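Colicin-B (PDB 1RH1) forms channels in the cytoplasmic membrane of Escherichia coli and closely related bacteria, depolarizing it and dissipating the energy of the cell. Local coordinates at residues S124-E129 with V247-G252; Q180-I185 with S284-L289; L174-T179 with N253-G258; P66-R71 with P240-D245. All blocks are in the same frame, centred on the assembly; numbering follows the deposited sequence.

Contact 1: residues S124-E129 with V247-G252; sequences SFARLE and VISETG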
loop_
_atom_site.group_PDB
_atom_site.type_symbol
_atom_site.label_atom_id
_atom_site.label_comp_id
_atom_site.label_asym_id
_atom_site.label_seq_id
_atom_site.Cartn_x
_atom_site.Cartn_y
_atom_site.Cartn_z
ATOM N N SER A 124 2.678 9.030 18.543
ATOM C CA SER A 124 3.957 8.952 19.249
ATOM C C SER A 124 3.914 8.815 20.768
ATOM O O SER A 124 3.051 9.427 21.385
ATOM C CB SER A 124 4.798 10.191 18.927
ATOM O OG SER A 124 4.147 11.380 19.358
ATOM N N PHE A 125 4.831 8.046 21.379
ATOM C CA PHE A 125 4.932 7.990 22.823
ATOM C C PHE A 125 6.305 8.456 23.377
ATOM O O PHE A 125 6.478 8.759 24.566
ATOM C CB PHE A 125 4.560 6.556 23.254
ATOM C CG PHE A 125 5.408 5.373 22.828
ATOM C CD1 PHE A 125 6.501 4.986 23.601
ATOM C CD2 PHE A 125 5.103 4.680 21.663
ATOM C CE1 PHE A 125 7.286 3.918 23.201
ATOM C CE2 PHE A 125 5.896 3.616 21.275
ATOM C CZ PHE A 125 6.985 3.241 22.042
ATOM N N ALA A 126 7.318 8.594 22.501
ATOM C CA ALA A 126 8.637 9.142 22.833
ATOM C C ALA A 126 9.264 9.727 21.590
ATOM O O ALA A 126 9.114 9.178 20.498
ATOM C CB ALA A 126 9.614 8.114 23.306
ATOM N N ARG A 127 9.937 10.868 21.808
ATOM C CA ARG A 127 10.654 11.676 20.811
ATOM C C ARG A 127 12.150 11.481 20.964
ATOM O O ARG A 127 12.678 11.551 22.067
ATOM C CB ARG A 127 10.352 13.159 20.999
ATOM C CG ARG A 127 10.956 14.091 19.948
ATOM C CD ARG A 127 10.563 15.544 20.156
ATOM N NE ARG A 127 10.981 15.994 21.474
ATOM C CZ ARG A 127 12.105 16.695 21.682
ATOM N NH1 ARG A 127 12.905 17.038 20.671
ATOM N NH2 ARG A 127 12.488 16.994 22.928
ATOM N N LEU A 128 12.837 11.247 19.852
ATOM C CA LEU A 128 14.268 10.997 19.840
ATOM C C LEU A 128 15.251 12.069 19.326
ATOM O O LEU A 128 15.215 12.574 18.190
ATOM C CB LEU A 128 14.469 9.705 19.064
ATOM C CG LEU A 128 14.413 8.369 19.771
ATOM C CD1 LEU A 128 13.207 8.185 20.663
ATOM C CD2 LEU A 128 14.423 7.363 18.683
ATOM N N GLU A 129 16.186 12.396 20.220
ATOM C CA GLU A 129 17.277 13.305 19.908
ATOM C C GLU A 129 18.222 12.541 19.012
ATOM O O GLU A 129 18.469 11.366 19.306
ATOM C CB GLU A 129 18.039 13.700 21.130
ATOM C CG GLU A 129 17.115 14.412 22.087
ATOM C CD GLU A 129 17.753 14.847 23.395
ATOM O OE1 GLU A 129 17.215 15.753 24.037
ATOM O OE2 GLU A 129 18.777 14.278 23.783
ATOM N N VAL A 247 15.952 10.157 24.661
ATOM C CA VAL A 247 14.590 9.627 24.561
ATOM C C VAL A 247 13.718 10.473 25.470
ATOM O O VAL A 247 13.580 10.264 26.679
ATOM C CB VAL A 247 14.483 8.124 25.014
ATOM C CG1 VAL A 247 13.036 7.647 25.118
ATOM C CG2 VAL A 247 15.094 7.237 23.953
ATOM N N ILE A 248 13.129 11.462 24.810
ATOM C CA ILE A 248 12.227 12.398 25.446
ATOM C C ILE A 248 10.834 11.748 25.400
ATOM O O ILE A 248 10.297 11.478 24.320
ATOM C CB ILE A 248 12.241 13.748 24.658
ATOM C CG1 ILE A 248 13.636 14.216 24.239
ATOM C CG2 ILE A 248 11.573 14.778 25.571
ATOM C CD1 ILE A 248 14.499 14.755 25.366
ATOM N N SER A 249 10.213 11.465 26.549
ATOM C CA SER A 249 8.877 10.861 26.559
ATOM C C SER A 249 7.778 11.886 26.417
ATOM O O SER A 249 7.490 12.635 27.353
ATOM C CB SER A 249 8.624 10.078 27.854
ATOM O OG SER A 249 8.665 8.682 27.569
ATOM N N GLU A 250 7.168 11.939 25.230
ATOM C CA GLU A 250 6.095 12.907 24.976
ATOM C C GLU A 250 4.987 12.250 24.179
ATOM O O GLU A 250 5.290 11.648 23.148
ATOM C CB GLU A 250 6.549 14.108 24.145
ATOM C CG GLU A 250 7.823 14.855 24.548
ATOM C CD GLU A 250 8.317 15.848 23.485
ATOM O OE1 GLU A 250 7.999 15.675 22.298
ATOM O OE2 GLU A 250 9.024 16.801 23.847
ATOM N N THR A 251 3.721 12.363 24.611
ATOM C CA THR A 251 2.594 11.797 23.867
ATOM C C THR A 251 2.260 12.709 22.689
ATOM O O THR A 251 2.514 13.911 22.769
ATOM C CB THR A 251 1.320 11.656 24.756
ATOM O OG1 THR A 251 1.664 10.869 25.881
ATOM C CG2 THR A 251 0.180 10.942 24.059
ATOM N N GLY A 252 1.722 12.210 21.567
ATOM C CA GLY A 252 1.343 13.150 20.542
ATOM C C GLY A 252 0.625 12.727 19.275
ATOM O O GLY A 252 1.178 12.115 18.357
#
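The carbonyl oxygen of Gly252 is gripped twice by Ser124, from the backbone N and from the side-chain OG. The hydroxyl arrives in the carbonyl plane on a lone pair, with OG 3.2 Å from Gly252 O; the bond from Ser124 N to the same oxygen is weak. OG can double the backbone bond because chi1 of 61° sets it between the N and the carbonyl carbon of its own residue. The second antiparallel ladder is firmer: Arg127 N lies 2.6 Å from Ile248 O, and Ile248 N returns a bond of 2.8 Å to Arg127 O. Between the ladders the pairing lapses and the register shifts by one residue; on its other edge the same strand makes a classic beta bulge, Phe125 and Ala126 both facing Met182 of strand 179-186. Arg127 and Ile248 run side by side from the sheet. The arginine chain bends at chi3 (58°), and its NE meets the Glu250 carboxylate in a salt bridge, 3.1 Å from OE1, and in a weak hydrogen bond to OE2. NH2 rests against CG1 of Ile248. On the other face Leu128 CD1 touches Val247 CG2 at 3.9 Å, and Leu141 of strand 139-146 touches both side chains.

Contact 2: residues Q180-I185 with S284-L289; sequences QYMAII and SAVEIL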
loop_
_atom_site.group_PDB
_atom_site.type_symbol
_atom_site.label_atom_id
_atom_site.label_comp_id
_atom_site.label_asym_id
_atom_site.label_seq_id
_atom_site.Cartn_x
_atom_site.Cartn_y
_atom_site.Cartn_z
ATOM N N GLN A 180 13.086 11.895 14.276
ATOM C CA GLN A 180 12.557 10.548 14.484
ATOM C C GLN A 180 11.830 10.391 15.812
ATOM O O GLN A 180 12.317 10.764 16.878
ATOM C CB GLN A 180 13.708 9.534 14.392
ATOM C CG GLN A 180 13.477 8.064 14.728
ATOM C CD GLN A 180 14.788 7.315 14.867
ATOM O OE1 GLN A 180 15.144 6.508 14.033
ATOM N NE2 GLN A 180 15.598 7.529 15.880
ATOM N N TYR A 181 10.623 9.834 15.704
ATOM C CA TYR A 181 9.743 9.548 16.827
ATOM C C TYR A 181 9.598 8.060 17.122
ATOM O O TYR A 181 9.973 7.248 16.283
ATOM C CB TYR A 181 8.393 10.113 16.510
ATOM C CG TYR A 181 8.403 11.609 16.648
ATOM C CD1 TYR A 181 8.838 12.429 15.612
ATOM C CD2 TYR A 181 7.962 12.157 17.850
ATOM C CE1 TYR A 181 8.834 13.807 15.784
ATOM C CE2 TYR A 181 7.955 13.537 18.020
ATOM C CZ TYR A 181 8.393 14.343 16.983
ATOM O OH TYR A 181 8.390 15.702 17.170
ATOM N N MET A 182 9.123 7.649 18.300
ATOM C CA MET A 182 8.738 6.262 18.506
ATOM C C MET A 182 7.246 6.266 18.781
ATOM O O MET A 182 6.780 7.007 19.647
ATOM C CB MET A 182 9.508 5.668 19.664
ATOM C CG MET A 182 10.949 5.453 19.234
ATOM S SD MET A 182 11.528 3.791 19.586
ATOM C CE MET A 182 10.341 2.910 18.624
ATOM N N ALA A 183 6.502 5.465 18.012
ATOM C CA ALA A 183 5.052 5.475 18.009
ATOM C C ALA A 183 4.362 4.147 18.132
ATOM O O ALA A 183 4.997 3.111 17.994
ATOM C CB ALA A 183 4.531 6.049 16.738
ATOM N N ILE A 184 3.042 4.158 18.361
ATOM C CA ILE A 184 2.245 2.944 18.359
ATOM C C ILE A 184 1.372 2.941 17.128
ATOM O O ILE A 184 0.519 3.799 16.953
ATOM C CB ILE A 184 1.386 2.853 19.644
ATOM C CG1 ILE A 184 0.489 1.648 19.520
ATOM C CG2 ILE A 184 0.600 4.123 19.887
ATOM C CD1 ILE A 184 -0.443 1.506 20.710
ATOM N N ILE A 185 1.574 2.001 16.226
ATOM C CA ILE A 185 0.729 1.964 15.063
ATOM C C ILE A 185 -0.385 0.963 15.212
ATOM O O ILE A 185 -0.376 0.084 16.058
ATOM C CB ILE A 185 1.574 1.661 13.817
ATOM C CG1 ILE A 185 2.482 0.473 13.940
ATOM C CG2 ILE A 185 2.433 2.876 13.613
ATOM C CD1 ILE A 185 3.317 0.162 12.685
ATOM N N SER A 284 10.412 -4.695 20.615
ATOM C CA SER A 284 10.736 -3.781 19.529
ATOM C C SER A 284 12.139 -3.203 19.638
ATOM O O SER A 284 12.492 -2.639 20.674
ATOM C CB SER A 284 9.764 -2.631 19.506
ATOM O OG SER A 284 10.000 -1.913 18.302
ATOM N N ALA A 285 12.935 -3.284 18.566
ATOM C CA ALA A 285 14.323 -2.848 18.602
ATOM C C ALA A 285 14.680 -1.864 17.500
ATOM O O ALA A 285 14.951 -2.241 16.354
ATOM C CB ALA A 285 15.228 -4.062 18.482
ATOM N N VAL A 286 14.746 -0.592 17.890
ATOM C CA VAL A 286 14.990 0.524 16.985
ATOM C C VAL A 286 16.394 1.110 17.001
ATOM O O VAL A 286 17.066 1.172 18.016
ATOM C CB VAL A 286 13.922 1.599 17.329
ATOM C CG1 VAL A 286 14.129 2.933 16.633
ATOM C CG2 VAL A 286 12.594 1.041 16.859
ATOM N N GLU A 287 16.806 1.618 15.852
ATOM C CA GLU A 287 18.067 2.300 15.633
ATOM C C GLU A 287 17.929 3.830 15.626
ATOM O O GLU A 287 17.302 4.401 14.725
ATOM C CB GLU A 287 18.597 1.801 14.322
ATOM C CG GLU A 287 19.930 2.369 13.902
ATOM C CD GLU A 287 20.338 1.856 12.539
ATOM O OE1 GLU A 287 21.436 1.310 12.433
ATOM O OE2 GLU A 287 19.554 1.996 11.594
ATOM N N ILE A 288 18.502 4.515 16.633
ATOM C CA ILE A 288 18.514 5.975 16.775
ATOM C C ILE A 288 19.327 6.498 15.577
ATOM O O ILE A 288 20.526 6.220 15.498
ATOM C CB ILE A 288 19.219 6.468 18.108
ATOM C CG1 ILE A 288 19.537 5.313 19.045
ATOM C CG2 ILE A 288 18.327 7.423 18.861
ATOM C CD1 ILE A 288 20.792 4.471 18.613
ATOM N N LEU A 289 18.698 7.182 14.593
ATOM C CA LEU A 289 19.332 7.744 13.392
ATOM C C LEU A 289 19.999 9.092 13.673
ATOM O O LEU A 289 19.504 9.913 14.450
ATOM C CB LEU A 289 18.253 7.889 12.293
ATOM C CG LEU A 289 18.072 6.924 11.097
ATOM C CD1 LEU A 289 17.787 5.491 11.486
ATOM C CD2 LEU A 289 16.835 7.348 10.366
#
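The apolar part of this contact is a meeting of Met182 and Val286, which reach toward each other tip to tip across the interval between two sheets. The methionine chain bends at both chi2 and chi3 and presents its terminal methyl, with CE 3.4 Å from Val286 CG2. The sulphur sits just behind, with SD 4.0 Å from Val286 CB, so the branched end of the valine is met by thioether and methyl together. No backbone pairing joins the segments: the CA atoms of Met182 and Val286 are 8.6 Å apart, a spacing bridged by side chains.

The polar part belongs to Gln180. Its CG is anti to the backbone N (chi1 173°) and the chain stays extended beyond CG, carrying the amide to the main chain of Glu287, Ile288 and Leu289 where that chain leaves strand 281-286. The amide thus meets backbone, while the Leu289 side chain packs beside it. The Glu287 carboxylate has its own partner, OE2 being hydrogen-bonded to Ser24 OG.

Leu294 and Arg297 of helix 291-340 touch both Gln180 and Leu289, placing the polar end of the contact beside the start of the long helix. All the touching residues are buried. The chemistry therefore divides in two: a purely apolar methionine-valine contact between strands of two sheets, and an amide set against the loop that follows strand 281-286, where peptide groups can offer this buried group polar partners, though which of its atoms faces which remains open.

Contact 3: residues L174-T179 with N253-G258; sequences LMQNGT and NYVEAG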
loop_
_atom_site.group_PDB
_atom_site.type_symbol
_atom_site.label_atom_id
_atom_site.label_comp_id
_atom_site.label_asym_id
_atom_site.label_seq_id
_atom_site.Cartn_x
_atom_site.Cartn_y
_atom_site.Cartn_z
ATOM N N LEU A 174 8.505 6.600 13.892
ATOM C CA LEU A 174 7.807 7.552 13.049
ATOM C C LEU A 174 8.703 8.702 12.671
ATOM O O LEU A 174 9.079 9.546 13.500
ATOM C CB LEU A 174 6.608 8.180 13.762
ATOM C CG LEU A 174 5.223 7.987 13.302
ATOM C CD1 LEU A 174 4.490 9.211 13.708
ATOM C CD2 LEU A 174 5.142 7.764 11.824
ATOM N N MET A 175 8.990 8.763 11.383
ATOM C CA MET A 175 9.757 9.887 10.898
ATOM C C MET A 175 8.805 11.062 10.739
ATOM O O MET A 175 7.984 11.081 9.826
ATOM C CB MET A 175 10.380 9.489 9.587
ATOM C CG MET A 175 11.837 9.894 9.405
ATOM S SD MET A 175 12.931 9.293 10.683
ATOM C CE MET A 175 13.244 10.986 10.975
ATOM N N GLN A 176 8.826 12.027 11.663
ATOM C CA GLN A 176 7.948 13.178 11.554
ATOM C C GLN A 176 8.668 14.508 11.562
ATOM O O GLN A 176 8.999 15.062 12.611
ATOM C CB GLN A 176 6.962 13.192 12.669
ATOM C CG GLN A 176 5.967 12.100 12.472
ATOM C CD GLN A 176 4.535 12.591 12.561
ATOM O OE1 GLN A 176 3.771 12.466 11.596
ATOM N NE2 GLN A 176 4.151 13.153 13.721
ATOM N N ASN A 177 8.841 15.019 10.331
ATOM C CA ASN A 177 9.506 16.272 9.967
ATOM C C ASN A 177 10.998 16.269 10.183
ATOM O O ASN A 177 11.593 17.182 10.766
ATOM C CB ASN A 177 8.910 17.484 10.725
ATOM C CG ASN A 177 7.600 17.928 10.096
ATOM O OD1 ASN A 177 7.537 18.237 8.903
ATOM N ND2 ASN A 177 6.511 17.953 10.865
ATOM N N GLY A 178 11.602 15.198 9.671
ATOM C CA GLY A 178 13.030 15.039 9.755
ATOM C C GLY A 178 13.488 14.650 11.145
ATOM O O GLY A 178 14.651 14.288 11.259
ATOM N N THR A 179 12.667 14.736 12.213
ATOM C CA THR A 179 13.017 14.265 13.553
ATOM C C THR A 179 12.334 12.909 13.796
ATOM O O THR A 179 11.132 12.772 13.536
ATOM C CB THR A 179 12.605 15.325 14.656
ATOM O OG1 THR A 179 11.731 14.680 15.586
ATOM C CG2 THR A 179 11.928 16.561 14.097
ATOM N N ASN A 253 -0.619 13.190 19.288
ATOM C CA ASN A 253 -1.502 13.323 18.142
ATOM C C ASN A 253 -1.699 12.286 17.045
ATOM O O ASN A 253 -0.782 11.750 16.446
ATOM C CB ASN A 253 -1.131 14.658 17.516
ATOM C CG ASN A 253 -1.089 15.851 18.484
ATOM O OD1 ASN A 253 -1.472 15.786 19.653
ATOM N ND2 ASN A 253 -0.591 17.003 18.037
ATOM N N TYR A 254 -2.944 12.021 16.709
ATOM C CA TYR A 254 -3.313 11.056 15.696
ATOM C C TYR A 254 -2.896 11.445 14.279
ATOM O O TYR A 254 -3.473 12.272 13.556
ATOM C CB TYR A 254 -4.816 10.873 15.814
ATOM C CG TYR A 254 -5.460 9.777 14.983
ATOM C CD1 TYR A 254 -5.216 8.434 15.246
ATOM C CD2 TYR A 254 -6.337 10.140 13.987
ATOM C CE1 TYR A 254 -5.866 7.457 14.504
ATOM C CE2 TYR A 254 -6.987 9.170 13.242
ATOM C CZ TYR A 254 -6.752 7.834 13.502
ATOM O OH TYR A 254 -7.427 6.878 12.767
ATOM N N VAL A 255 -1.813 10.802 13.888
ATOM C CA VAL A 255 -1.261 11.028 12.566
ATOM C C VAL A 255 -1.269 9.771 11.702
ATOM O O VAL A 255 -1.667 8.691 12.127
ATOM C CB VAL A 255 0.203 11.568 12.684
ATOM C CG1 VAL A 255 0.159 12.909 13.378
ATOM C CG2 VAL A 255 1.113 10.601 13.437
ATOM N N GLU A 256 -0.841 9.923 10.456
ATOM C CA GLU A 256 -0.649 8.805 9.568
ATOM C C GLU A 256 0.722 8.222 9.853
ATOM O O GLU A 256 1.664 8.962 10.161
ATOM C CB GLU A 256 -0.712 9.283 8.144
ATOM C CG GLU A 256 -0.406 8.182 7.150
ATOM C CD GLU A 256 -0.506 8.570 5.691
ATOM O OE1 GLU A 256 -0.498 7.658 4.880
ATOM O OE2 GLU A 256 -0.580 9.745 5.340
ATOM N N ALA A 257 0.835 6.896 9.722
ATOM C CA ALA A 257 2.100 6.211 9.943
ATOM C C ALA A 257 3.087 6.432 8.810
ATOM O O ALA A 257 2.699 6.914 7.738
ATOM C CB ALA A 257 1.889 4.714 10.081
ATOM N N GLY A 258 4.358 6.071 9.074
ATOM C CA GLY A 258 5.428 6.236 8.120
ATOM C C GLY A 258 5.302 5.365 6.886
ATOM O O GLY A 258 4.550 4.405 6.828
#
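Strands 174-176 and 253-256 run nearly perpendicular, their axes 96° apart and 9.8 Å from each other at closest approach, and no hydrogen bond links them. The backbones draw nearest where the second segment has left its strand, with the CA atoms of Leu174 and Gly258 5.6 Å apart. Leu174 fills the angle with its two methyl branches. CD1 lies 3.7 Å from Val255 CG2, the two side chains crossing at a slant, while CD2 reaches the peptide between Ala257 and Gly258, 3.3 Å from Gly258 N. Both strands belong to one antiparallel sheet without being neighbours in it: Leu174 pairs through its backbone with Tyr181 of strand 179-186, and Val255 with Ala122 of strand 121-128. Ala122 also lies against the Leu174 side chain. Gln176 meets Val255 tip to tip. A bend at chi2 (-129°) swings CD toward the valine, and OE1 lies 3.7 Å from Val255 CG2, with NE2 a little farther, 4.0 Å from both Val255 CG1 and CG2. Val255 offers CG2 to both partners at once, as chi1 (-63°) sends CG1 anti to the carbonyl carbon and leaves CG2 between N and that carbon. Gln176 N also bonds to Thr179 O across the hairpin turn.

Contact 4: residues P66-R71 with P240-D245; sequences PGIIRR and PEIQED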
loop_
_atom_site.group_PDB
_atom_site.type_symbol
_atom_site.label_atom_id
_atom_site.label_comp_id
_atom_site.label_asym_id
_atom_site.label_seq_id
_atom_site.Cartn_x
_atom_site.Cartn_y
_atom_site.Cartn_z
ATOM N N PRO A 66 7.494 -3.414 30.518
ATOM C CA PRO A 66 6.706 -3.141 29.324
ATOM C C PRO A 66 6.250 -1.698 29.252
ATOM O O PRO A 66 5.877 -1.053 30.243
ATOM C CB PRO A 66 5.587 -4.169 29.385
ATOM C CG PRO A 66 5.454 -4.572 30.825
ATOM C CD PRO A 66 6.864 -4.429 31.365
ATOM N N GLY A 67 6.494 -1.220 28.026
ATOM C CA GLY A 67 6.189 0.139 27.628
ATOM C C GLY A 67 7.318 1.114 27.865
ATOM O O GLY A 67 7.314 2.174 27.255
ATOM N N ILE A 68 8.287 0.807 28.734
ATOM C CA ILE A 68 9.405 1.706 29.019
ATOM C C ILE A 68 10.663 1.439 28.161
ATOM O O ILE A 68 11.390 0.454 28.338
ATOM C CB ILE A 68 9.722 1.611 30.572
ATOM C CG1 ILE A 68 8.542 2.091 31.413
ATOM C CG2 ILE A 68 10.870 2.534 30.936
ATOM C CD1 ILE A 68 8.659 1.946 32.952
ATOM N N ILE A 69 10.922 2.382 27.235
ATOM C CA ILE A 69 12.073 2.380 26.325
ATOM C C ILE A 69 13.405 2.459 27.046
ATOM O O ILE A 69 13.594 3.223 28.002
ATOM C CB ILE A 69 12.036 3.565 25.345
ATOM C CG1 ILE A 69 10.739 3.593 24.585
ATOM C CG2 ILE A 69 13.156 3.427 24.338
ATOM C CD1 ILE A 69 10.631 4.822 23.684
ATOM N N ARG A 70 14.321 1.637 26.510
ATOM C CA ARG A 70 15.682 1.487 26.999
ATOM C C ARG A 70 16.715 1.376 25.889
ATOM O O ARG A 70 16.578 0.711 24.863
ATOM C CB ARG A 70 15.800 0.252 27.863
ATOM C CG ARG A 70 14.940 0.248 29.095
ATOM C CD ARG A 70 15.459 1.151 30.183
ATOM N NE ARG A 70 15.456 0.357 31.401
ATOM C CZ ARG A 70 16.158 0.628 32.498
ATOM N NH1 ARG A 70 16.944 1.705 32.563
ATOM N NH2 ARG A 70 16.083 -0.227 33.522
ATOM N N ARG A 71 17.787 2.083 26.219
ATOM C CA ARG A 71 18.975 2.215 25.417
ATOM C C ARG A 71 19.938 1.100 25.803
ATOM O O ARG A 71 20.562 1.074 26.870
ATOM C CB ARG A 71 19.462 3.606 25.713
ATOM C CG ARG A 71 20.655 4.067 24.946
ATOM C CD ARG A 71 20.744 5.567 25.105
ATOM N NE ARG A 71 21.910 6.005 24.359
ATOM C CZ ARG A 71 21.828 6.542 23.136
ATOM N NH1 ARG A 71 20.650 6.711 22.524
ATOM N NH2 ARG A 71 22.948 6.915 22.507
ATOM N N PRO A 240 9.969 5.245 39.591
ATOM C CA PRO A 240 9.087 4.885 38.497
ATOM C C PRO A 240 9.339 5.554 37.168
ATOM O O PRO A 240 8.780 5.094 36.175
ATOM C CB PRO A 240 7.716 5.168 39.039
ATOM C CG PRO A 240 7.929 6.279 40.021
ATOM C CD PRO A 240 9.190 5.788 40.705
ATOM N N GLU A 241 10.181 6.598 37.120
ATOM C CA GLU A 241 10.442 7.256 35.858
ATOM C C GLU A 241 11.249 6.551 34.785
ATOM O O GLU A 241 10.679 6.291 33.718
ATOM C CB GLU A 241 11.095 8.606 36.077
ATOM C CG GLU A 241 10.030 9.699 36.082
ATOM C CD GLU A 241 9.091 9.657 34.876
ATOM O OE1 GLU A 241 9.554 9.830 33.747
ATOM O OE2 GLU A 241 7.894 9.433 35.057
ATOM N N ILE A 242 12.521 6.186 35.007
ATOM C CA ILE A 242 13.392 5.554 34.009
ATOM C C ILE A 242 13.493 6.527 32.817
ATOM O O ILE A 242 12.775 6.451 31.809
ATOM C CB ILE A 242 12.833 4.140 33.545
ATOM C CG1 ILE A 242 12.809 3.080 34.605
ATOM C CG2 ILE A 242 13.823 3.547 32.573
ATOM C CD1 ILE A 242 11.992 3.362 35.858
ATOM N N GLN A 243 14.354 7.539 33.005
ATOM C CA GLN A 243 14.613 8.549 31.984
ATOM C C GLN A 243 15.845 8.156 31.197
ATOM O O GLN A 243 16.925 8.067 31.775
ATOM C CB GLN A 243 14.867 9.912 32.613
ATOM C CG GLN A 243 13.766 10.281 33.580
ATOM C CD GLN A 243 13.846 11.707 34.096
ATOM O OE1 GLN A 243 13.477 12.638 33.381
ATOM N NE2 GLN A 243 14.291 11.918 35.342
ATOM N N GLU A 244 15.716 7.869 29.903
ATOM C CA GLU A 244 16.869 7.542 29.074
ATOM C C GLU A 244 17.432 8.794 28.440
ATOM O O GLU A 244 16.714 9.790 28.275
ATOM C CB GLU A 244 16.511 6.589 27.948
ATOM C CG GLU A 244 16.328 5.136 28.363
ATOM C CD GLU A 244 17.561 4.464 28.959
ATOM O OE1 GLU A 244 17.385 3.593 29.811
ATOM O OE2 GLU A 244 18.688 4.800 28.580
ATOM N N ASP A 245 18.722 8.786 28.098
ATOM C CA ASP A 245 19.279 9.947 27.449
ATOM C C ASP A 245 19.028 9.793 25.950
ATOM O O ASP A 245 19.228 8.736 25.335
ATOM C CB ASP A 245 20.773 10.044 27.794
ATOM C CG ASP A 245 21.075 10.335 29.275
ATOM O OD1 ASP A 245 20.414 11.198 29.859
ATOM O OD2 ASP A 245 21.976 9.709 29.850
#
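Arg70 meets Glu244 and Ile242 together, one at the edge of its guanidinium and the other over a face. The arginine chain is bent at chi2 (-75°) and again at chi3, and the side chain crosses those of Glu244 and Ile242 at about a right angle. Glu244 OE1 lies in the guanidinium plane, and the salt bridge to NH1 is long and weak at 3.4 Å, although its hydrogen points almost straight at the oxygen. Guanidinium and carboxylate planes are 53° apart, so the two groups do not pair flat. The CG2 methyl of Ile242 sits 3.4 Å above the guanidinium plane, offset toward the rim. A hydrogen bond from Arg70 NE to Val63 O ties the group to strand 62-64.

Glu244 is bent at chi2 (-62°), which turns its carboxylate over the backbone of the opposing segment; CG passes 3.4 Å from Ile69 O, and OE2 comes to 3.2 Å from Arg71 CB. Here a long loop, following strand 225-228 and leading into strand 247-248, lies against the start of strand 70-73, which pairs with strand 139-146 in the large mixed sheet. Arg71, by contrast with Arg70, stays extended from CG to NE and runs past the carboxylate, its CD 3.5 Å from Asp245 O.

At the other end Ile68 and Ile242 cross at about a right angle. Their CG2 methyls meet at 3.5 Å, each branch standing anti to its own backbone N. Trp94 also touches Ile242, and Glu97 borders Ile68.

All four contacts lie in the part of the chain preceding the long helix 291-340, which leads to the helical pore-forming domain. Contacts 1, 2 and 3 reach the same antiparallel sheet, their centres about 10 to 11 Å apart; contact 2 links it to the large mixed sheet. Contact 4 lies about 11 Å from contact 1, centre to centre, and joins it through Ile69, whose CD1 packs on Phe125 and Ala126. Along the chain the first segments come in the order 66-71, 124-129, 174-179, 180-185, and the partners follow as 240-245, 247-252, 253-258, 284-289. Every pair of contacts interleaves, so chain portions distant in sequence are woven together within the region assigned to the colicin-like bacteriocin tRNase family.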